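Local coordinates for protein ethylbenzene dehydrogenase beta-subunit (Aromatoleum aromaticum, PDB 2IVF) that is the iron-sulfur subunit of a larger enzyme, carrying three 4Fe-4S clusters and one 3Fe-4S cluster in ferredoxin-type cluster-binding domains and touching a haem, at residues G47-W53 with Y200-V204; C184-C190 with S205-E209. All coordinates share one frame; numbering follows the deposited sequence.

Interaction 1: G47-W53 with Y200-V204; sequences GTEHMRW and YFNPV. With SF4 (iron/sulfur cluster), chain U.
Tyr200 and Met51 make the apolar heart of this contact, a small example of a loop packed against a strand. The thioether chain runs alongside the tyrosine but points the other way, with Met51 CG 3.6 Å from Tyr200 CB. Fully extended beyond CG (chi2 178°, chi3 179°), it carries its methyl CE to the strand backbone, 3.4 Å from Tyr200 O. The one aromatic pair is Trp53 with Tyr200: their planes are 29° apart and the rings too far offset for a real stack, Trp53 CD1 coming 3.7 Å from Tyr200 CD2. Polar links are few. His50 NE2 gives a weak hydrogen bond to Phe201 O, 2.9 Å away at the imidazole edge, and a water joins Trp53 O to Tyr200 OH. At the far end Asn202 OD1 closes an Asx turn onto Val204 N while its ND2 is hydrogen-bonded to Glu209, and the bare CA of Gly47 lies 3.2 Å from Asn202 OD1 and meets Val204 CG2. Trp53 CE3 also lies 3.6 Å from S3 of an iron-sulfur cluster. The loop 47-53 runs from helix 33-42, whose Cys38 touches Trp53, toward strand 55-59, and packs on strand 199-202 and its antiparallel neighbour 207-210.

Interaction 2: C184-C190 with S205-E209; sequences CKGHRHC and SQTSE. With F3S (Fe3-s4 cluster), chain R; HEM (protoporphyrin IX containing Fe), chain X; GOL (glycerol), chain V.
Cys184 swings SG to the side opposite its own amide nitrogen (chi1 -178°), toward both the 3Fe-4S cluster and the backbone N-H of Ser208 in strand 207-210; the serine places OG beside its own backbone N (chi1 -65°), directed at the cluster and at Arg188. The thiolate is bonded to the iron FE1 at 2.3 Å and also accepts two backbone N-H groups: Ser208 N lies 3.4 Å from Cys184 SG in a nearly straight bond (164°), and Gly186 N donates from the cysteine's own loop. Such N-H···S bonds are usual around iron-sulfur clusters and would probably make the thiolate less electron-rich. Thr207 CB packs on the same sulfur. Cys190 SG binds the iron FE4, and Cys163, outside the segments, also lines the cluster pocket.

Ser208 OG approaches cluster sulfur S2 to 3.1 Å and Arg188 CG to 3.6 Å; it is buried with no hydrogen-bonding partner in the model. Arg188, bent at chi3, brings NE back to Gly186 O, 3.0 Å away and in the guanidinium plane, while its NH1 is held by the backbone of another protein's chain. Gly186 CA rests 3.2 Å from Gln206 O, in a CA-H···O contact. Lys185 NZ bridges the two haem propionates through O2D and O1A, and His187 NE2 shares O2D in an almost straight bond of 2.7 Å. The loop leads into helix 189-193, with Arg188 at its N-cap position, and lies against strand 207-210, the antiparallel partner of strand 199-202, whose Ile199 touches Cys190 and Ser208.

The two contacts, centred about 11 Å apart, share one two-stranded antiparallel sheet: interaction 1 uses strand 199-202 and interaction 2 uses strand 207-210. Backbone pairing ties them, with Asn202 N 2.7 Å from Thr207 O and Tyr200 O 2.8 Å from Glu209 N, both probable hydrogen bonds. Side chains add to this: Glu209 has Thr48 CG2 against its OE2, and the Phe201 ring makes a cation-pi contact with Arg188. Interaction 1 reaches a 4Fe-4S cluster through Trp53, whereas interaction 2 holds the 3Fe-4S cluster, beyond which lies the haem; another 4Fe-4S cluster is about 7 Å from the side chain of Cys190.

Interaction 1: G47-W53 with Y200-V204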
loop_
_atom_site.group_PDB
_atom_site.type_symbol
_atom_site.label_atom_id
_atom_site.label_comp_id
_atom_site.label_asym_id
_atom_site.label_seq_id
_atom_site.Cartn_x
_atom_site.Cartn_y
_atom_site.Cartn_z
ATOM N N GLY B 47 -20.216 6.795 -15.055
ATOM C CA GLY B 47 -21.359 6.549 -14.215
ATOM C C GLY B 47 -21.200 5.428 -13.197
ATOM O O GLY B 47 -22.087 5.242 -12.399
ATOM N N THR B 48 -20.072 4.697 -13.203
ATOM C CA THR B 48 -19.799 3.605 -12.220
ATOM C C THR B 48 -18.605 3.921 -11.295
ATOM O O THR B 48 -18.271 3.147 -10.406
ATOM C CB THR B 48 -19.471 2.300 -12.941
ATOM O OG1 THR B 48 -18.207 2.438 -13.624
ATOM C CG2 THR B 48 -20.619 1.894 -13.966
ATOM N N GLU B 49 -17.970 5.067 -11.523
ATOM C CA GLU B 49 -16.693 5.369 -10.887
ATOM C C GLU B 49 -16.775 5.431 -9.383
ATOM O O GLU B 49 -15.830 5.067 -8.704
ATOM C CB GLU B 49 -16.159 6.710 -11.414
ATOM C CG GLU B 49 -15.895 6.733 -12.889
ATOM C CD GLU B 49 -16.938 7.491 -13.682
ATOM O OE1 GLU B 49 -18.142 7.466 -13.306
ATOM O OE2 GLU B 49 -16.528 8.111 -14.684
ATOM N N HIS B 50 -17.901 5.899 -8.858
ATOM C CA HIS B 50 -18.146 5.884 -7.432
ATOM C C HIS B 50 -18.454 4.504 -6.850
ATOM O O HIS B 50 -18.505 4.373 -5.656
ATOM C CB HIS B 50 -19.328 6.772 -7.088
ATOM C CG HIS B 50 -20.634 6.320 -7.684
ATOM N ND1 HIS B 50 -20.918 6.446 -9.024
ATOM C CD2 HIS B 50 -21.701 5.689 -7.128
ATOM C CE1 HIS B 50 -22.132 5.960 -9.261
ATOM N NE2 HIS B 50 -22.638 5.517 -8.123
ATOM N N MET B 51 -18.763 3.520 -7.697
ATOM C CA MET B 51 -19.230 2.247 -7.204
ATOM C C MET B 51 -18.072 1.388 -6.791
ATOM O O MET B 51 -17.157 1.130 -7.597
ATOM C CB MET B 51 -19.992 1.518 -8.284
ATOM C CG MET B 51 -21.144 2.289 -8.889
ATOM S SD MET B 51 -21.908 1.298 -10.198
ATOM C CE MET B 51 -23.248 2.379 -10.749
ATOM N N ARG B 52 -18.115 0.933 -5.541
ATOM C CA ARG B 52 -17.180 -0.062 -5.021
ATOM C C ARG B 52 -17.977 -1.280 -4.681
ATOM O O ARG B 52 -18.348 -1.516 -3.525
ATOM C CB ARG B 52 -16.412 0.481 -3.797
ATOM C CG ARG B 52 -15.321 1.449 -4.164
ATOM C CD ARG B 52 -15.866 2.872 -4.248
ATOM N NE ARG B 52 -14.805 3.835 -4.557
ATOM C CZ ARG B 52 -15.001 5.137 -4.608
ATOM N NH1 ARG B 52 -16.209 5.628 -4.420
ATOM N NH2 ARG B 52 -14.002 5.965 -4.861
ATOM N N TRP B 53 -18.280 -2.044 -5.720
ATOM C CA TRP B 53 -19.098 -3.248 -5.570
ATOM C C TRP B 53 -18.420 -4.155 -4.568
ATOM O O TRP B 53 -19.080 -4.711 -3.723
ATOM C CB TRP B 53 -19.280 -3.982 -6.871
ATOM C CG TRP B 53 -20.011 -3.271 -7.947
ATOM C CD1 TRP B 53 -20.789 -2.142 -7.848
ATOM C CD2 TRP B 53 -20.125 -3.714 -9.305
ATOM N NE1 TRP B 53 -21.346 -1.863 -9.048
ATOM C CE2 TRP B 53 -20.974 -2.811 -9.963
ATOM C CE3 TRP B 53 -19.600 -4.804 -10.017
ATOM C CZ2 TRP B 53 -21.264 -2.919 -11.309
ATOM C CZ3 TRP B 53 -19.914 -4.941 -11.325
ATOM C CH2 TRP B 53 -20.752 -4.007 -11.973
ATOM N N TYR B 200 -26.252 0.373 -6.627
ATOM C CA TYR B 200 -25.688 1.693 -6.835
ATOM C C TYR B 200 -26.224 2.321 -8.122
ATOM O O TYR B 200 -26.156 1.725 -9.185
ATOM C CB TYR B 200 -24.152 1.631 -6.954
ATOM C CG TYR B 200 -23.487 0.907 -5.819
ATOM C CD1 TYR B 200 -23.089 1.594 -4.688
ATOM C CD2 TYR B 200 -23.359 -0.474 -5.836
ATOM C CE1 TYR B 200 -22.540 0.907 -3.587
ATOM C CE2 TYR B 200 -22.812 -1.163 -4.752
ATOM C CZ TYR B 200 -22.396 -0.479 -3.643
ATOM O OH TYR B 200 -21.846 -1.149 -2.566
ATOM N N PHE B 201 -26.699 3.546 -8.022
ATOM C CA PHE B 201 -27.205 4.241 -9.172
ATOM C C PHE B 201 -26.065 4.650 -10.084
ATOM O O PHE B 201 -25.040 5.133 -9.619
ATOM C CB PHE B 201 -27.970 5.478 -8.751
ATOM C CG PHE B 201 -28.705 6.143 -9.864
ATOM C CD1 PHE B 201 -29.573 5.425 -10.689
ATOM C CD2 PHE B 201 -28.572 7.499 -10.066
ATOM C CE1 PHE B 201 -30.242 6.051 -11.698
ATOM C CE2 PHE B 201 -29.268 8.136 -11.050
ATOM C CZ PHE B 201 -30.110 7.411 -11.880
ATOM N N ASN B 202 -26.281 4.452 -11.380
ATOM C CA ASN B 202 -25.380 4.937 -12.443
ATOM C C ASN B 202 -26.108 6.126 -13.080
ATOM O O ASN B 202 -27.087 5.964 -13.801
ATOM C CB ASN B 202 -25.114 3.820 -13.439
ATOM C CG ASN B 202 -24.251 4.239 -14.596
ATOM O OD1 ASN B 202 -24.270 5.388 -15.011
ATOM N ND2 ASN B 202 -23.476 3.294 -15.128
ATOM N N PRO B 203 -25.672 7.339 -12.754
ATOM C CA PRO B 203 -26.332 8.536 -13.230
ATOM C C PRO B 203 -26.118 8.825 -14.691
ATOM O O PRO B 203 -26.759 9.713 -15.211
ATOM C CB PRO B 203 -25.724 9.640 -12.367
ATOM C CG PRO B 203 -24.457 9.144 -11.939
ATOM C CD PRO B 203 -24.529 7.648 -11.892
ATOM N N VAL B 204 -25.195 8.112 -15.339
ATOM C CA VAL B 204 -24.997 8.207 -16.777
ATOM C C VAL B 204 -26.017 7.352 -17.545
ATOM O O VAL B 204 -26.759 7.859 -18.397
ATOM C CB VAL B 204 -23.541 7.855 -17.114
ATOM C CG1 VAL B 204 -23.283 7.924 -18.587
ATOM C CG2 VAL B 204 -22.609 8.882 -16.382
HETATM FE FE1 SF4 U . -18.825 -8.833 -7.326
HETATM FE FE2 SF4 U . -16.920 -7.215 -8.135
HETATM FE FE3 SF4 U . -16.317 -9.270 -6.510
HETATM FE FE4 SF4 U . -16.927 -9.799 -9.077
HETATM S S1 SF4 U . -15.095 -8.640 -8.326
HETATM S S2 SF4 U . -17.801 -10.864 -7.264
HETATM S S3 SF4 U . -18.510 -8.150 -9.519
HETATM S S4 SF4 U . -17.643 -7.403 -6.018
HETATM O O HOH W 1 -21.571 -3.825 -2.943
#

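Interaction 2: C184-C190 with S205-E209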
loop_
_atom_site.group_PDB
_atom_site.type_symbol
_atom_site.label_atom_id
_atom_site.label_comp_id
_atom_site.label_asym_id
_atom_site.label_seq_id
_atom_site.Cartn_x
_atom_site.Cartn_y
_atom_site.Cartn_z
ATOM N N CYS B 184 -34.167 -1.887 -16.564
ATOM C CA CYS B 184 -33.991 -0.942 -15.451
ATOM C C CYS B 184 -34.289 0.488 -15.905
ATOM O O CYS B 184 -33.816 0.931 -16.949
ATOM C CB CYS B 184 -32.580 -0.999 -14.869
ATOM S SG CYS B 184 -32.356 0.114 -13.443
ATOM N N LYS B 185 -35.105 1.178 -15.107
ATOM C CA LYS B 185 -35.528 2.551 -15.383
ATOM C C LYS B 185 -34.899 3.517 -14.381
ATOM O O LYS B 185 -35.240 4.679 -14.383
ATOM C CB LYS B 185 -37.030 2.631 -15.266
ATOM C CG LYS B 185 -37.756 1.769 -16.286
ATOM C CD LYS B 185 -39.223 1.883 -16.073
ATOM C CE LYS B 185 -40.017 1.057 -17.044
ATOM N NZ LYS B 185 -41.443 1.425 -16.917
ATOM N N GLY B 186 -34.068 3.019 -13.468
ATOM C CA GLY B 186 -33.421 3.860 -12.469
ATOM C C GLY B 186 -34.380 4.380 -11.389
ATOM O O GLY B 186 -34.164 5.452 -10.809
ATOM N N HIS B 187 -35.464 3.645 -11.120
ATOM C CA HIS B 187 -36.391 4.055 -10.066
ATOM C C HIS B 187 -35.733 4.096 -8.684
ATOM O O HIS B 187 -36.137 4.851 -7.803
ATOM C CB HIS B 187 -37.610 3.125 -10.007
ATOM C CG HIS B 187 -38.483 3.152 -11.220
ATOM N ND1 HIS B 187 -38.683 4.283 -11.992
ATOM C CD2 HIS B 187 -39.310 2.199 -11.727
ATOM C CE1 HIS B 187 -39.558 4.004 -12.944
ATOM N NE2 HIS B 187 -39.965 2.752 -12.798
ATOM N N ARG B 188 -34.735 3.251 -8.464
ATOM C CA ARG B 188 -33.959 3.233 -7.190
ATOM C C ARG B 188 -34.734 2.841 -5.913
ATOM O O ARG B 188 -34.234 2.988 -4.793
ATOM C CB ARG B 188 -33.216 4.552 -7.022
ATOM C CG ARG B 188 -32.029 4.653 -7.949
ATOM C CD ARG B 188 -31.595 6.127 -7.988
ATOM N NE ARG B 188 -32.366 6.888 -8.939
ATOM C CZ ARG B 188 -32.296 8.206 -9.084
ATOM N NH1 ARG B 188 -31.499 8.944 -8.326
ATOM N NH2 ARG B 188 -33.024 8.775 -10.016
ATOM N N HIS B 189 -35.891 2.210 -6.076
ATOM C CA HIS B 189 -36.568 1.586 -4.925
ATOM C C HIS B 189 -35.702 0.469 -4.373
ATOM O O HIS B 189 -35.609 0.299 -3.150
ATOM C CB HIS B 189 -37.937 1.035 -5.342
ATOM C CG HIS B 189 -38.805 2.056 -5.963
ATOM N ND1 HIS B 189 -39.225 3.173 -5.278
ATOM C CD2 HIS B 189 -39.354 2.136 -7.196
ATOM C CE1 HIS B 189 -39.978 3.909 -6.079
ATOM N NE2 HIS B 189 -40.077 3.300 -7.242
ATOM N N CYS B 190 -35.044 -0.262 -5.278
ATOM C CA CYS B 190 -34.133 -1.362 -4.933
ATOM C C CYS B 190 -33.019 -0.882 -4.077
ATOM O O CYS B 190 -32.610 -1.557 -3.149
ATOM C CB CYS B 190 -33.544 -1.997 -6.194
ATOM S SG CYS B 190 -32.647 -0.787 -7.265
ATOM N N SER B 205 -26.065 6.062 -17.253
ATOM C CA SER B 205 -27.104 5.204 -17.828
ATOM C C SER B 205 -28.478 5.468 -17.221
ATOM O O SER B 205 -29.485 5.149 -17.832
ATOM C CB SER B 205 -26.748 3.736 -17.612
ATOM O OG SER B 205 -26.579 3.450 -16.224
ATOM N N GLN B 206 -28.506 6.005 -16.015
ATOM C CA GLN B 206 -29.731 6.151 -15.246
ATOM C C GLN B 206 -30.371 4.805 -14.978
ATOM O O GLN B 206 -31.582 4.645 -14.984
ATOM C CB GLN B 206 -30.666 7.136 -15.913
ATOM C CG GLN B 206 -30.113 8.559 -15.842
ATOM C CD GLN B 206 -30.994 9.540 -16.546
ATOM O OE1 GLN B 206 -32.005 9.975 -16.001
ATOM N NE2 GLN B 206 -30.629 9.887 -17.789
ATOM N N THR B 207 -29.512 3.829 -14.744
ATOM C CA THR B 207 -29.923 2.527 -14.244
ATOM C C THR B 207 -29.100 2.353 -12.987
ATOM O O THR B 207 -28.208 3.167 -12.703
ATOM C CB THR B 207 -29.550 1.380 -15.226
ATOM O OG1 THR B 207 -28.117 1.347 -15.364
ATOM C CG2 THR B 207 -30.248 1.534 -16.601
ATOM N N SER B 208 -29.463 1.342 -12.220
ATOM C CA SER B 208 -28.677 0.915 -11.097
ATOM C C SER B 208 -27.894 -0.359 -11.433
ATOM O O SER B 208 -28.300 -1.193 -12.248
ATOM C CB SER B 208 -29.567 0.720 -9.870
ATOM O OG SER B 208 -30.131 1.965 -9.452
ATOM N N GLU B 209 -26.729 -0.449 -10.811
ATOM C CA GLU B 209 -25.829 -1.538 -11.019
ATOM C C GLU B 209 -25.371 -2.085 -9.673
ATOM O O GLU B 209 -25.541 -1.460 -8.632
ATOM C CB GLU B 209 -24.630 -1.062 -11.796
ATOM C CG GLU B 209 -24.969 -0.544 -13.179
ATOM C CD GLU B 209 -23.787 -0.543 -14.080
ATOM O OE1 GLU B 209 -23.207 -1.629 -14.319
ATOM O OE2 GLU B 209 -23.457 0.533 -14.595
HETATM FE FE1 F3S R . -33.864 -0.205 -11.735
HETATM FE FE3 F3S R . -35.934 -1.295 -10.476
HETATM FE FE4 F3S R . -33.956 -0.455 -9.064
HETATM S S1 F3S R . -35.983 0.118 -12.220
HETATM S S2 F3S R . -33.023 1.213 -10.242
HETATM S S3 F3S R . -33.902 -2.046 -10.598
HETATM S S4 F3S R . -36.094 -0.228 -8.527
HETATM C CHA HEM X . -45.162 4.018 -13.965
HETATM C CHB HEM X . -48.219 7.181 -15.974
HETATM C CHC HEM X . -51.627 6.261 -12.653
HETATM C CHD HEM X . -48.488 3.221 -10.559
HETATM C C1A HEM X . -45.724 4.945 -14.794
HETATM C C2A HEM X . -45.101 5.481 -15.969
HETATM C C3A HEM X . -45.953 6.352 -16.532
HETATM C C4A HEM X . -47.128 6.393 -15.714
HETATM C CMA HEM X . -45.733 7.186 -17.808
HETATM C CAA HEM X . -43.696 5.066 -16.453
HETATM C CBA HEM X . -42.632 5.775 -15.642
HETATM C CGA HEM X . -41.300 5.345 -16.178
HETATM O O1A HEM X . -41.238 4.528 -17.138
HETATM O O2A HEM X . -40.287 5.826 -15.639
HETATM C C1B HEM X . -49.376 7.250 -15.241
HETATM C C2B HEM X . -50.474 8.155 -15.490
HETATM C C3B HEM X . -51.419 7.902 -14.577
HETATM C C4B HEM X . -50.956 6.828 -13.726
HETATM C CMB HEM X . -50.481 9.222 -16.604
HETATM C CAB HEM X . -52.762 8.623 -14.414
HETATM C CBB HEM X . -53.864 7.984 -14.033
HETATM C C1C HEM X . -51.048 5.395 -11.761
HETATM C C2C HEM X . -51.579 5.034 -10.462
HETATM C C3C HEM X . -50.676 4.196 -9.899
HETATM C C4C HEM X . -49.566 4.045 -10.812
HETATM C CMC HEM X . -52.940 5.506 -9.893
HETATM C CAC HEM X . -50.719 3.472 -8.538
HETATM C CBC HEM X . -51.868 3.028 -8.032
HETATM C C1D HEM X . -47.349 3.130 -11.286
HETATM C C2D HEM X . -46.274 2.234 -10.940
HETATM C C3D HEM X . -45.223 2.486 -12.021
HETATM C C4D HEM X . -45.782 3.509 -12.870
HETATM C CMD HEM X . -46.244 1.237 -9.747
HETATM C CAD HEM X . -43.851 1.842 -12.224
HETATM C CBD HEM X . -43.984 0.735 -13.257
HETATM C CGD HEM X . -42.766 0.619 -14.114
HETATM O O1D HEM X . -42.602 -0.464 -14.728
HETATM O O2D HEM X . -41.987 1.595 -14.194
HETATM N NA HEM X . -46.966 5.518 -14.659
HETATM N NB HEM X . -49.712 6.451 -14.175
HETATM N NC HEM X . -49.814 4.784 -11.949
HETATM N ND HEM X . -47.030 3.870 -12.420
HETATM FE FE HEM X . -48.394 5.134 -13.325
HETATM C C1 GOL V . -35.926 10.232 -13.009
HETATM O O1 GOL V . -36.530 10.913 -11.917
HETATM C C2 GOL V . -34.853 9.211 -12.608
HETATM O O2 GOL V . -35.371 8.225 -11.728
HETATM C C3 GOL V . -34.318 8.435 -13.788
HETATM O O3 GOL V . -34.069 9.277 -14.887
#